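Local structure of tryptophan synthase alpha chain (Aquifex aeolicus, 2EKC) at residues A[6-9]-A[10-13]; A[26-29]-A[30-34]; A[111-114]-A[115-119]; A[252-255]-A[256-260]. The protein probably cleaves indoleglycerol phosphate to indole and glyceraldehyde 3-phosphate, as the alpha subunit of the tetrameric enzyme that makes L-tryptophan. One frame throughout, in Å; residues are numbered along the deposited sequence. Where two conformers were deposited one is given.

Contact 1: residues A[6-9]-A[10-13]; sequences DKFT and ELKE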
loop_
_atom_site.group_PDB
_atom_site.type_symbol
_atom_site.label_atom_id
_atom_site.label_comp_id
_atom_site.label_asym_id
_atom_site.label_seq_id
_atom_site.Cartn_x
_atom_site.Cartn_y
_atom_site.Cartn_z
ATOM N N ASP A 6 12.712 -0.460 8.945
ATOM C CA ASP A 6 12.637 -0.703 10.383
ATOM C C ASP A 6 11.510 -1.684 10.696
ATOM O O ASP A 6 11.681 -2.611 11.487
ATOM C CB ASP A 6 12.376 0.590 11.165
ATOM C CG ASP A 6 13.510 1.598 11.051
ATOM O OD1 ASP A 6 14.654 1.196 10.763
ATOM O OD2 ASP A 6 13.250 2.800 11.270
ATOM N N LYS A 7 10.355 -1.479 10.074
ATOM C CA LYS A 7 9.208 -2.349 10.323
ATOM C C LYS A 7 9.460 -3.803 9.947
ATOM O O LYS A 7 9.134 -4.709 10.712
ATOM C CB LYS A 7 7.971 -1.839 9.579
ATOM C CG LYS A 7 6.720 -2.681 9.829
ATOM C CD LYS A 7 6.353 -2.739 11.316
ATOM C CE LYS A 7 5.970 -1.369 11.855
ATOM N NZ LYS A 7 5.605 -1.414 13.302
ATOM N N PHE A 8 10.022 -4.037 8.767
ATOM C CA PHE A 8 10.293 -5.406 8.339
ATOM C C PHE A 8 11.350 -6.067 9.224
ATOM O O PHE A 8 11.304 -7.272 9.475
ATOM C CB PHE A 8 10.715 -5.432 6.866
ATOM C CG PHE A 8 9.549 -5.456 5.910
ATOM C CD1 PHE A 8 8.690 -6.554 5.874
ATOM C CD2 PHE A 8 9.298 -4.381 5.062
ATOM C CE1 PHE A 8 7.598 -6.584 5.007
ATOM C CE2 PHE A 8 8.204 -4.400 4.186
ATOM C CZ PHE A 8 7.355 -5.504 4.160
ATOM N N THR A 9 12.302 -5.279 9.706
ATOM C CA THR A 9 13.325 -5.824 10.587
ATOM C C THR A 9 12.643 -6.214 11.896
ATOM O O THR A 9 12.948 -7.246 12.494
ATOM C CB THR A 9 14.426 -4.782 10.854
ATOM O OG1 THR A 9 15.129 -4.535 9.636
ATOM C CG2 THR A 9 15.404 -5.279 11.915
ATOM N N GLU A 10 11.706 -5.381 12.331
ATOM C CA GLU A 10 10.961 -5.644 13.554
ATOM C C GLU A 10 10.116 -6.908 13.406
ATOM O O GLU A 10 10.131 -7.785 14.273
ATOM C CB GLU A 10 10.053 -4.449 13.886
ATOM C CG GLU A 10 8.976 -4.742 14.921
ATOM C CD GLU A 10 8.079 -3.545 15.196
ATOM O OE1 GLU A 10 7.753 -2.808 14.241
ATOM O OE2 GLU A 10 7.687 -3.346 16.364
ATOM N N LEU A 11 9.378 -7.002 12.304
ATOM C CA LEU A 11 8.523 -8.161 12.076
ATOM C C LEU A 11 9.331 -9.449 12.040
ATOM O O LEU A 11 8.911 -10.470 12.585
ATOM C CB LEU A 11 7.740 -7.993 10.773
ATOM C CG LEU A 11 6.668 -6.898 10.814
ATOM C CD1 LEU A 11 6.186 -6.595 9.410
ATOM C CD2 LEU A 11 5.513 -7.351 11.702
ATOM N N LYS A 12 10.494 -9.394 11.404
ATOM C CA LYS A 12 11.359 -10.560 11.312
ATOM C C LYS A 12 11.737 -11.045 12.712
ATOM O O LYS A 12 11.720 -12.243 12.989
ATOM C CB LYS A 12 12.616 -10.217 10.511
ATOM C CG LYS A 12 13.576 -11.386 10.313
ATOM C CD LYS A 12 14.783 -10.969 9.475
ATOM C CE LYS A 12 15.529 -9.802 10.115
ATOM N NZ LYS A 12 16.705 -9.361 9.308
ATOM N N GLU A 13 12.064 -10.116 13.604
ATOM C CA GLU A 13 12.433 -10.509 14.953
ATOM C C GLU A 13 11.238 -11.084 15.701
ATOM O O GLU A 13 11.407 -11.900 16.606
ATOM C CB GLU A 13 13.012 -9.327 15.736
ATOM C CG GLU A 13 13.460 -9.719 17.136
ATOM C CD GLU A 13 14.432 -8.730 17.749
ATOM O OE1 GLU A 13 14.035 -7.571 17.993
ATOM O OE2 GLU A 13 15.598 -9.119 17.985
#

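Contact 2: residues A[26-29]-A[30-34]; sequences GYPD and YETSL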
loop_
_atom_site.group_PDB
_atom_site.type_symbol
_atom_site.label_atom_id
_atom_site.label_comp_id
_atom_site.label_asym_id
_atom_site.label_seq_id
_atom_site.Cartn_x
_atom_site.Cartn_y
_atom_site.Cartn_z
ATOM N N GLY A 26 -11.975 9.509 2.605
ATOM C CA GLY A 26 -13.241 10.070 2.167
ATOM C C GLY A 26 -14.351 9.086 1.842
ATOM O O GLY A 26 -15.441 9.500 1.453
ATOM N N TYR A 27 -14.090 7.790 1.987
ATOM C CA TYR A 27 -15.112 6.779 1.703
ATOM C C TYR A 27 -15.483 6.004 2.957
ATOM O O TYR A 27 -14.612 5.443 3.618
ATOM C CB TYR A 27 -14.622 5.775 0.656
ATOM C CG TYR A 27 -15.629 4.675 0.393
ATOM C CD1 TYR A 27 -16.793 4.929 -0.336
ATOM C CD2 TYR A 27 -15.440 3.392 0.909
ATOM C CE1 TYR A 27 -17.751 3.931 -0.544
ATOM C CE2 TYR A 27 -16.393 2.382 0.708
ATOM C CZ TYR A 27 -17.545 2.661 -0.019
ATOM O OH TYR A 27 -18.486 1.676 -0.214
ATOM N N PRO A 28 -16.785 5.928 3.285
ATOM C CA PRO A 28 -17.928 6.511 2.576
ATOM C C PRO A 28 -18.036 8.026 2.765
ATOM O O PRO A 28 -18.819 8.687 2.083
ATOM C CB PRO A 28 -19.115 5.750 3.161
ATOM C CG PRO A 28 -18.672 5.475 4.559
ATOM C CD PRO A 28 -17.247 5.030 4.358
ATOM N N ASP A 29 -17.244 8.551 3.698
ATOM C CA ASP A 29 -17.169 9.982 4.007
ATOM C C ASP A 29 -15.890 10.163 4.819
ATOM O O ASP A 29 -15.363 9.190 5.357
ATOM C CB ASP A 29 -18.402 10.452 4.797
ATOM C CG ASP A 29 -18.578 9.719 6.118
ATOM O OD1 ASP A 29 -17.818 9.990 7.066
ATOM O OD2 ASP A 29 -19.482 8.865 6.202
ATOM N N TYR A 30 -15.373 11.388 4.901
ATOM C CA TYR A 30 -14.126 11.617 5.632
ATOM C C TYR A 30 -14.124 11.055 7.050
ATOM O O TYR A 30 -13.252 10.263 7.399
ATOM C CB TYR A 30 -13.779 13.109 5.693
ATOM C CG TYR A 30 -12.391 13.362 6.253
ATOM C CD1 TYR A 30 -11.266 13.319 5.429
ATOM C CD2 TYR A 30 -12.198 13.593 7.615
ATOM C CE1 TYR A 30 -9.981 13.498 5.948
ATOM C CE2 TYR A 30 -10.918 13.769 8.147
ATOM C CZ TYR A 30 -9.816 13.721 7.306
ATOM O OH TYR A 30 -8.553 13.883 7.827
ATOM N N GLU A 31 -15.097 11.464 7.863
ATOM C CA GLU A 31 -15.185 11.006 9.251
ATOM C C GLU A 31 -15.156 9.481 9.388
ATOM O O GLU A 31 -14.368 8.938 10.162
ATOM C CB GLU A 31 -16.450 11.553 9.914
ATOM C CG GLU A 31 -16.607 11.126 11.369
ATOM C CD GLU A 31 -17.827 11.739 12.045
ATOM O OE1 GLU A 31 -18.950 11.569 11.521
ATOM O OE2 GLU A 31 -17.660 12.385 13.104
ATOM N N THR A 32 -16.016 8.799 8.638
ATOM C CA THR A 32 -16.071 7.344 8.684
ATOM C C THR A 32 -14.744 6.720 8.252
ATOM O O THR A 32 -14.278 5.766 8.869
ATOM C CB THR A 32 -17.198 6.807 7.783
ATOM O OG1 THR A 32 -18.447 7.381 8.186
ATOM C CG2 THR A 32 -17.288 5.287 7.881
ATOM N N SER A 33 -14.127 7.262 7.203
ATOM C CA SER A 33 -12.854 6.723 6.731
ATOM C C SER A 33 -11.764 6.888 7.786
ATOM O O SER A 33 -10.894 6.032 7.935
ATOM C CB SER A 33 -12.423 7.394 5.414
ATOM O OG SER A 33 -11.935 8.713 5.601
ATOM N N LEU A 34 -11.809 7.985 8.528
ATOM C CA LEU A 34 -10.808 8.213 9.565
ATOM C C LEU A 34 -10.966 7.176 10.671
ATOM O O LEU A 34 -9.980 6.652 11.183
ATOM C CB LEU A 34 -10.946 9.620 10.140
ATOM C CG LEU A 34 -9.973 10.008 11.254
ATOM C CD1 LEU A 34 -8.531 9.893 10.765
ATOM C CD2 LEU A 34 -10.278 11.432 11.702
#

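Contact 3: residues A[111-114]-A[115-119]; sequences LEKF and CRLSR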
loop_
_atom_site.group_PDB
_atom_site.type_symbol
_atom_site.label_atom_id
_atom_site.label_comp_id
_atom_site.label_asym_id
_atom_site.label_seq_id
_atom_site.Cartn_x
_atom_site.Cartn_y
_atom_site.Cartn_z
ATOM N N LEU A 111 5.757 17.796 -9.343
ATOM C CA LEU A 111 6.578 16.790 -8.670
ATOM C C LEU A 111 7.240 17.255 -7.378
ATOM O O LEU A 111 7.056 16.630 -6.329
ATOM C CB LEU A 111 7.650 16.238 -9.615
ATOM C CG LEU A 111 7.221 15.042 -10.468
ATOM C CD1 LEU A 111 6.132 15.468 -11.430
ATOM C CD2 LEU A 111 8.418 14.486 -11.223
ATOM N N GLU A 112 8.016 18.336 -7.448
ATOM C CA GLU A 112 8.698 18.851 -6.260
ATOM C C GLU A 112 7.703 19.130 -5.140
ATOM O O GLU A 112 7.859 18.636 -4.023
ATOM C CB GLU A 112 9.453 20.143 -6.582
ATOM C CG GLU A 112 10.648 19.989 -7.522
ATOM C CD GLU A 112 11.877 19.409 -6.839
ATOM O OE1 GLU A 112 12.125 19.740 -5.659
ATOM O OE2 GLU A 112 12.611 18.636 -7.494
ATOM N N LYS A 113 6.678 19.921 -5.440
ATOM C CA LYS A 113 5.672 20.264 -4.439
ATOM C C LYS A 113 4.973 19.033 -3.869
ATOM O O LYS A 113 4.812 18.911 -2.655
ATOM C CB LYS A 113 4.624 21.208 -5.030
ATOM C CG LYS A 113 3.513 21.547 -4.054
ATOM C CD LYS A 113 2.442 22.441 -4.657
ATOM C CE LYS A 113 2.959 23.829 -4.955
ATOM N NZ LYS A 113 1.832 24.740 -5.325
ATOM N N PHE A 114 4.558 18.131 -4.751
ATOM C CA PHE A 114 3.866 16.911 -4.336
ATOM C C PHE A 114 4.706 16.136 -3.325
ATOM O O PHE A 114 4.219 15.742 -2.260
ATOM C CB PHE A 114 3.575 16.036 -5.561
ATOM C CG PHE A 114 2.600 14.922 -5.299
ATOM C CD1 PHE A 114 3.026 13.712 -4.757
ATOM C CD2 PHE A 114 1.252 15.083 -5.598
ATOM C CE1 PHE A 114 2.120 12.676 -4.522
ATOM C CE2 PHE A 114 0.339 14.054 -5.364
ATOM C CZ PHE A 114 0.774 12.848 -4.827
ATOM N N CYS A 115 5.975 15.929 -3.655
ATOM C CA CYS A 115 6.866 15.202 -2.767
ATOM C C CYS A 115 7.139 15.977 -1.482
ATOM O O CYS A 115 7.147 15.394 -0.399
ATOM C CB CYS A 115 8.175 14.873 -3.490
ATOM S SG CYS A 115 7.986 13.607 -4.789
ATOM N N ARG A 116 7.348 17.288 -1.605
ATOM C CA ARG A 116 7.608 18.144 -0.442
ATOM C C ARG A 116 6.465 18.013 0.562
ATOM O O ARG A 116 6.683 17.737 1.738
ATOM C CB ARG A 116 7.733 19.617 -0.872
ATOM C CG ARG A 116 8.106 20.598 0.234
ATOM C CD ARG A 116 7.916 22.040 -0.245
ATOM N NE ARG A 116 6.529 22.489 -0.111
ATOM C CZ ARG A 116 5.949 23.398 -0.891
ATOM N NH1 ARG A 116 6.626 23.965 -1.877
ATOM N NH2 ARG A 116 4.687 23.748 -0.677
ATOM N N LEU A 117 5.241 18.223 0.090
ATOM C CA LEU A 117 4.069 18.129 0.951
ATOM C C LEU A 117 3.884 16.746 1.569
ATOM O O LEU A 117 3.589 16.630 2.761
ATOM C CB LEU A 117 2.813 18.523 0.169
ATOM C CG LEU A 117 2.768 20.007 -0.215
ATOM C CD1 LEU A 117 1.612 20.272 -1.158
ATOM C CD2 LEU A 117 2.650 20.852 1.045
ATOM N N SER A 118 4.044 15.702 0.761
ATOM C CA SER A 118 3.888 14.331 1.254
ATOM C C SER A 118 4.836 14.049 2.419
ATOM O O SER A 118 4.433 13.511 3.450
ATOM C CB SER A 118 4.158 13.320 0.128
ATOM O OG SER A 118 3.155 13.380 -0.875
ATOM N N ARG A 119 6.101 14.416 2.249
ATOM C CA ARG A 119 7.090 14.184 3.294
ATOM C C ARG A 119 6.763 14.958 4.571
ATOM O O ARG A 119 6.897 14.431 5.673
ATOM C CB ARG A 119 8.482 14.578 2.792
ATOM C CG ARG A 119 9.619 14.147 3.700
ATOM C CD ARG A 119 9.577 12.642 3.922
ATOM N NE ARG A 119 10.766 12.135 4.602
ATOM C CZ ARG A 119 10.885 10.893 5.066
ATOM N NH1 ARG A 119 9.884 10.032 4.927
ATOM N NH2 ARG A 119 12.007 10.509 5.659
#

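Contact 4: residues A[252-255]-A[256-260]; sequences LVKE and LKEGL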
loop_
_atom_site.group_PDB
_atom_site.type_symbol
_atom_site.label_atom_id
_atom_site.label_comp_id
_atom_site.label_asym_id
_atom_site.label_seq_id
_atom_site.Cartn_x
_atom_site.Cartn_y
_atom_site.Cartn_z
ATOM N N LEU A 252 -11.790 -8.277 11.270
ATOM C CA LEU A 252 -11.193 -8.872 10.079
ATOM C C LEU A 252 -9.679 -8.666 10.051
ATOM O O LEU A 252 -8.927 -9.579 9.714
ATOM C CB LEU A 252 -11.822 -8.279 8.813
ATOM C CG LEU A 252 -11.253 -8.762 7.472
ATOM C CD1 LEU A 252 -11.394 -10.276 7.355
ATOM C CD2 LEU A 252 -11.984 -8.068 6.327
ATOM N N VAL A 253 -9.235 -7.466 10.408
ATOM C CA VAL A 253 -7.805 -7.166 10.426
ATOM C C VAL A 253 -7.106 -8.025 11.480
ATOM O O VAL A 253 -5.993 -8.507 11.264
ATOM C CB VAL A 253 -7.551 -5.673 10.734
ATOM C CG1 VAL A 253 -6.067 -5.438 11.031
ATOM C CG2 VAL A 253 -7.991 -4.820 9.552
ATOM N N LYS A 254 -7.769 -8.216 12.615
ATOM C CA LYS A 254 -7.209 -9.022 13.691
ATOM C C LYS A 254 -7.040 -10.464 13.228
ATOM O O LYS A 254 -6.025 -11.099 13.503
ATOM C CB LYS A 254 -8.123 -8.967 14.918
ATOM C CG LYS A 254 -7.590 -9.720 16.123
ATOM C CD LYS A 254 -8.391 -9.393 17.381
ATOM C CE LYS A 254 -9.834 -9.851 17.260
ATOM N NZ LYS A 254 -10.640 -9.504 18.466
ATOM N N GLU A 255 -8.041 -10.972 12.516
ATOM C CA GLU A 255 -8.007 -12.337 12.009
ATOM C C GLU A 255 -6.943 -12.533 10.927
ATOM O O GLU A 255 -6.227 -13.536 10.924
ATOM C CB GLU A 255 -9.387 -12.725 11.476
ATOM C CG GLU A 255 -9.422 -14.065 10.771
ATOM C CD GLU A 255 -10.811 -14.658 10.736
ATOM O OE1 GLU A 255 -11.765 -13.921 10.401
ATOM O OE2 GLU A 255 -10.946 -15.863 11.041
ATOM N N LEU A 256 -6.843 -11.581 10.004
ATOM C CA LEU A 256 -5.850 -11.663 8.938
ATOM C C LEU A 256 -4.451 -11.707 9.545
ATOM O O LEU A 256 -3.607 -12.505 9.138
ATOM C CB LEU A 256 -5.965 -10.452 8.011
ATOM C CG LEU A 256 -7.251 -10.336 7.190
ATOM C CD1 LEU A 256 -7.252 -9.027 6.404
ATOM C CD2 LEU A 256 -7.355 -11.529 6.248
ATOM N N LYS A 257 -4.220 -10.842 10.526
ATOM C CA LYS A 257 -2.932 -10.769 11.201
ATOM C C LYS A 257 -2.623 -12.086 11.920
ATOM O O LYS A 257 -1.460 -12.423 12.139
ATOM C CB LYS A 257 -2.937 -9.602 12.195
ATOM C CG LYS A 257 -1.583 -9.298 12.804
ATOM C CD LYS A 257 -0.542 -9.002 11.731
ATOM C CE LYS A 257 0.849 -9.022 12.331
ATOM N NZ LYS A 257 1.927 -8.891 11.321
ATOM N N GLU A 258 -3.665 -12.827 12.288
ATOM C CA GLU A 258 -3.483 -14.114 12.954
ATOM C C GLU A 258 -2.811 -15.098 12.005
ATOM O O GLU A 258 -1.979 -15.903 12.419
ATOM C CB GLU A 258 -4.831 -14.680 13.416
ATOM C CG GLU A 258 -5.174 -14.339 14.857
ATOM C CD GLU A 258 -6.540 -14.856 15.278
ATOM O OE1 GLU A 258 -6.875 -16.014 14.942
ATOM O OE2 GLU A 258 -7.274 -14.105 15.956
ATOM N N GLY A 259 -3.175 -15.033 10.731
ATOM C CA GLY A 259 -2.579 -15.923 9.753
ATOM C C GLY A 259 -1.193 -15.485 9.313
ATOM O O GLY A 259 -0.600 -16.095 8.423
ATOM N N LEU A 260 -0.669 -14.434 9.936
ATOM C CA LEU A 260 0.650 -13.913 9.588
ATOM C C LEU A 260 1.680 -14.081 10.702
ATOM O O LEU A 260 2.750 -13.465 10.666
ATOM C CB LEU A 260 0.537 -12.427 9.217
ATOM C CG LEU A 260 -0.362 -12.119 8.014
ATOM C CD1 LEU A 260 -0.430 -10.620 7.778
ATOM C CD2 LEU A 260 0.180 -12.829 6.785
#

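Contact 1: residues A[6-9]-A[10-13]
Lys7 and Glu10, one helical turn apart, pair their charges: Lys7 NZ lies 2.7 Å from Glu10 OE1, a salt bridge that is also a hydrogen bond. The ammonium reaches the carboxylate from its syn side, 23° out of the plane, while Glu10 OE2 stays 4.2 Å from Lys7 NZ, so one oxygen carries the bond. The two chains run side by side; the bend of the lysine at chi2 (59°) brings Lys7 CD to 3.2 Å from Glu10 OE1, and a second at chi3 carries the chain on toward the carboxylate. The backbone donors are satisfied in i to i+4 order: Glu10 N by Asp6 O, Leu11 N by Lys7 O at 2.8 Å, Lys12 N by Phe8 O and Glu13 N by Thr9 O at 3.2 Å. Thr9 OG1 is bonded to Ser5 O. Leu11 CD1 approaches Phe8 CD1 at 4.3 Å, obliquely to the ring, and also lies 4.0 Å from Lys7 CG. Phe8 and Leu11 both touch Ala18 of the first barrel strand, whereas Asp6, Thr9, Glu10, Lys12 and Glu13 are exposed. The arrangement is that of an amphipathic alpha-helix, the N-terminal helix 3-14 preceding the first strand of a TIM barrel.

Contact 2: residues A[26-29]-A[30-34]
Asp29 takes hold of Thr32 through both carboxylate oxygens. Its CB lies 3.2 Å from Tyr30 N, and CG, set between the backbone N and the carbonyl carbon (chi1 59°), turns the carboxylate back over the start of the helix, where Asp29 CG lies 3.1 Å from Thr32 OG1. OD1 accepts from Thr32 N at 2.7 Å, with an N-H...O angle of 173°, and OD2 accepts from Thr32 OG1, also at 2.7 Å. Both donors come from the syn sides, tilted out of the carboxylate plane. The bond to Thr32 N makes Asp29 the N-cap of helix 30-42, which follows the first strand of the TIM barrel; proximity to the helix N-terminus would probably favour a charged carboxylate. The first regular helical bond follows, Ser33 N to Asp29 O. Ser33 OG accepts from Gly26 N at 3.1 Å and donates to Tyr30 O, which also receives Leu34 N, so one hydroxyl ties the loop to the first turn. Pro28, after a cis peptide bond, lays its ring across the threonine at about a right angle, CD being 3.5 Å from Thr32 CG2. Asn74 ND2 bonds both Gly26 O and Pro28 O, tying the loop to the chain after helix 62-73.

Contact 3: residues A[111-114]-A[115-119]
Helix 111-120, packed on the outside of the barrel just before strand 125-127, brings Phe114 and Ser118 together on its inner face. Phe114 O accepts twice: from Ser118 N at 3.0 Å and from Ser118 OG at 2.9 Å. The donors reach it from opposite faces of the carbonyl plane, the hydroxyl standing 35° above that plane and not on a lone pair. With its oxygen beside the backbone N (chi1 -68°), the serine directs its hydroxyl back along the helix, a common way of satisfying a buried serine; Ser118 OG also passes 3.9 Å from Phe114 CE1, obliquely to the ring. This face meets the TIM barrel directly: Phe114 meets Phe126 of strand 125-127 with ring planes at about 80°, while Cys115 and Ser118 also touch Phe126. Phe114 stacks with Phe78 of helix 78-91. Round the helix, on a more exposed flank, Lys113 and Leu117 run side by side, CG of the lysine lying 3.7 Å from Leu117 CD1. In one of the two conformers of Arg116, and so doubtfully, Lys113 CG sits 4.0 Å above one face of its guanidinium, offset toward the rim. Glu112 OE1, in contrast, leaves the helix for Lys145 NZ and Tyr146 OH.

Contact 4: residues A[252-255]-A[256-260]
Leu256 N and Lys257 N make the clearest bonds across the two segments, to Leu252 O at 2.9 Å, with an N-H...O angle of 163°, and to Val253 O at 3.0 Å. Lys257, bent at chi2, carries its NZ to Asp46 and Glu16 in salt bridges and to Lys17 O in a hydrogen bond. Further along, the bonds change from straight i to i+4 ones to weak, shared ones. Glu258 N has two acceptors and is well aligned with neither: Lys254 O at 3.2 Å and Glu255 O at 3.0 Å, both weak bonds, the second with an angle of only 127°. Gly259 N reaches Glu255 O weakly at 3.4 Å, so Glu255 O receives two weak donors. Bonds of i to i+3 spacing follow, Gly259 N weakly to Leu256 O and Leu260 N to Lys257 O.

Among the side chains, Leu252 and Leu256 meet at an oblique angle, CD1 of the first lying 4.1 Å from CG of the second. Leu256 CG, placed beside its own backbone N (chi1 -66°), also comes to 3.1 Å from Leu252 O, so its branch point packs closely on the carbonyl that its amide uses. Glu258 CB is equally close to Glu255 O.

Leu252 packs on helix 235-242 through Ala236, Leu237 and Leu240, and Val253 touches Leu237 and also Leu19 of strand 18-24. Leu260, further along the chain, meets Leu19 and Ala221 of helix 218-225 and pairs its backbone with Lys17, just before the first strand.

Overall arrangement
The four contacts follow one another along the chain, each a local one, spread around the outside of a closed eight-stranded parallel barrel whose strands run in sequence order. Contact 1 belongs to helix 3-14, contact 2 opens helix 30-42 after the first strand, contact 3 lies on helix 111-120 before the fourth, and contact 4 lies at helix 246-258. Contacts 3 and 4 are farthest apart, with centres 33 Å from each other on opposite sides of the chain's centre. Contacts 1 and 4, 17 Å apart between centres, alone touch: Leu11 CD2 packs 3.9 Å from Lys257 NZ. Helix 3-14 and the C-terminal helical region are thus neighbours beside strand 18-24.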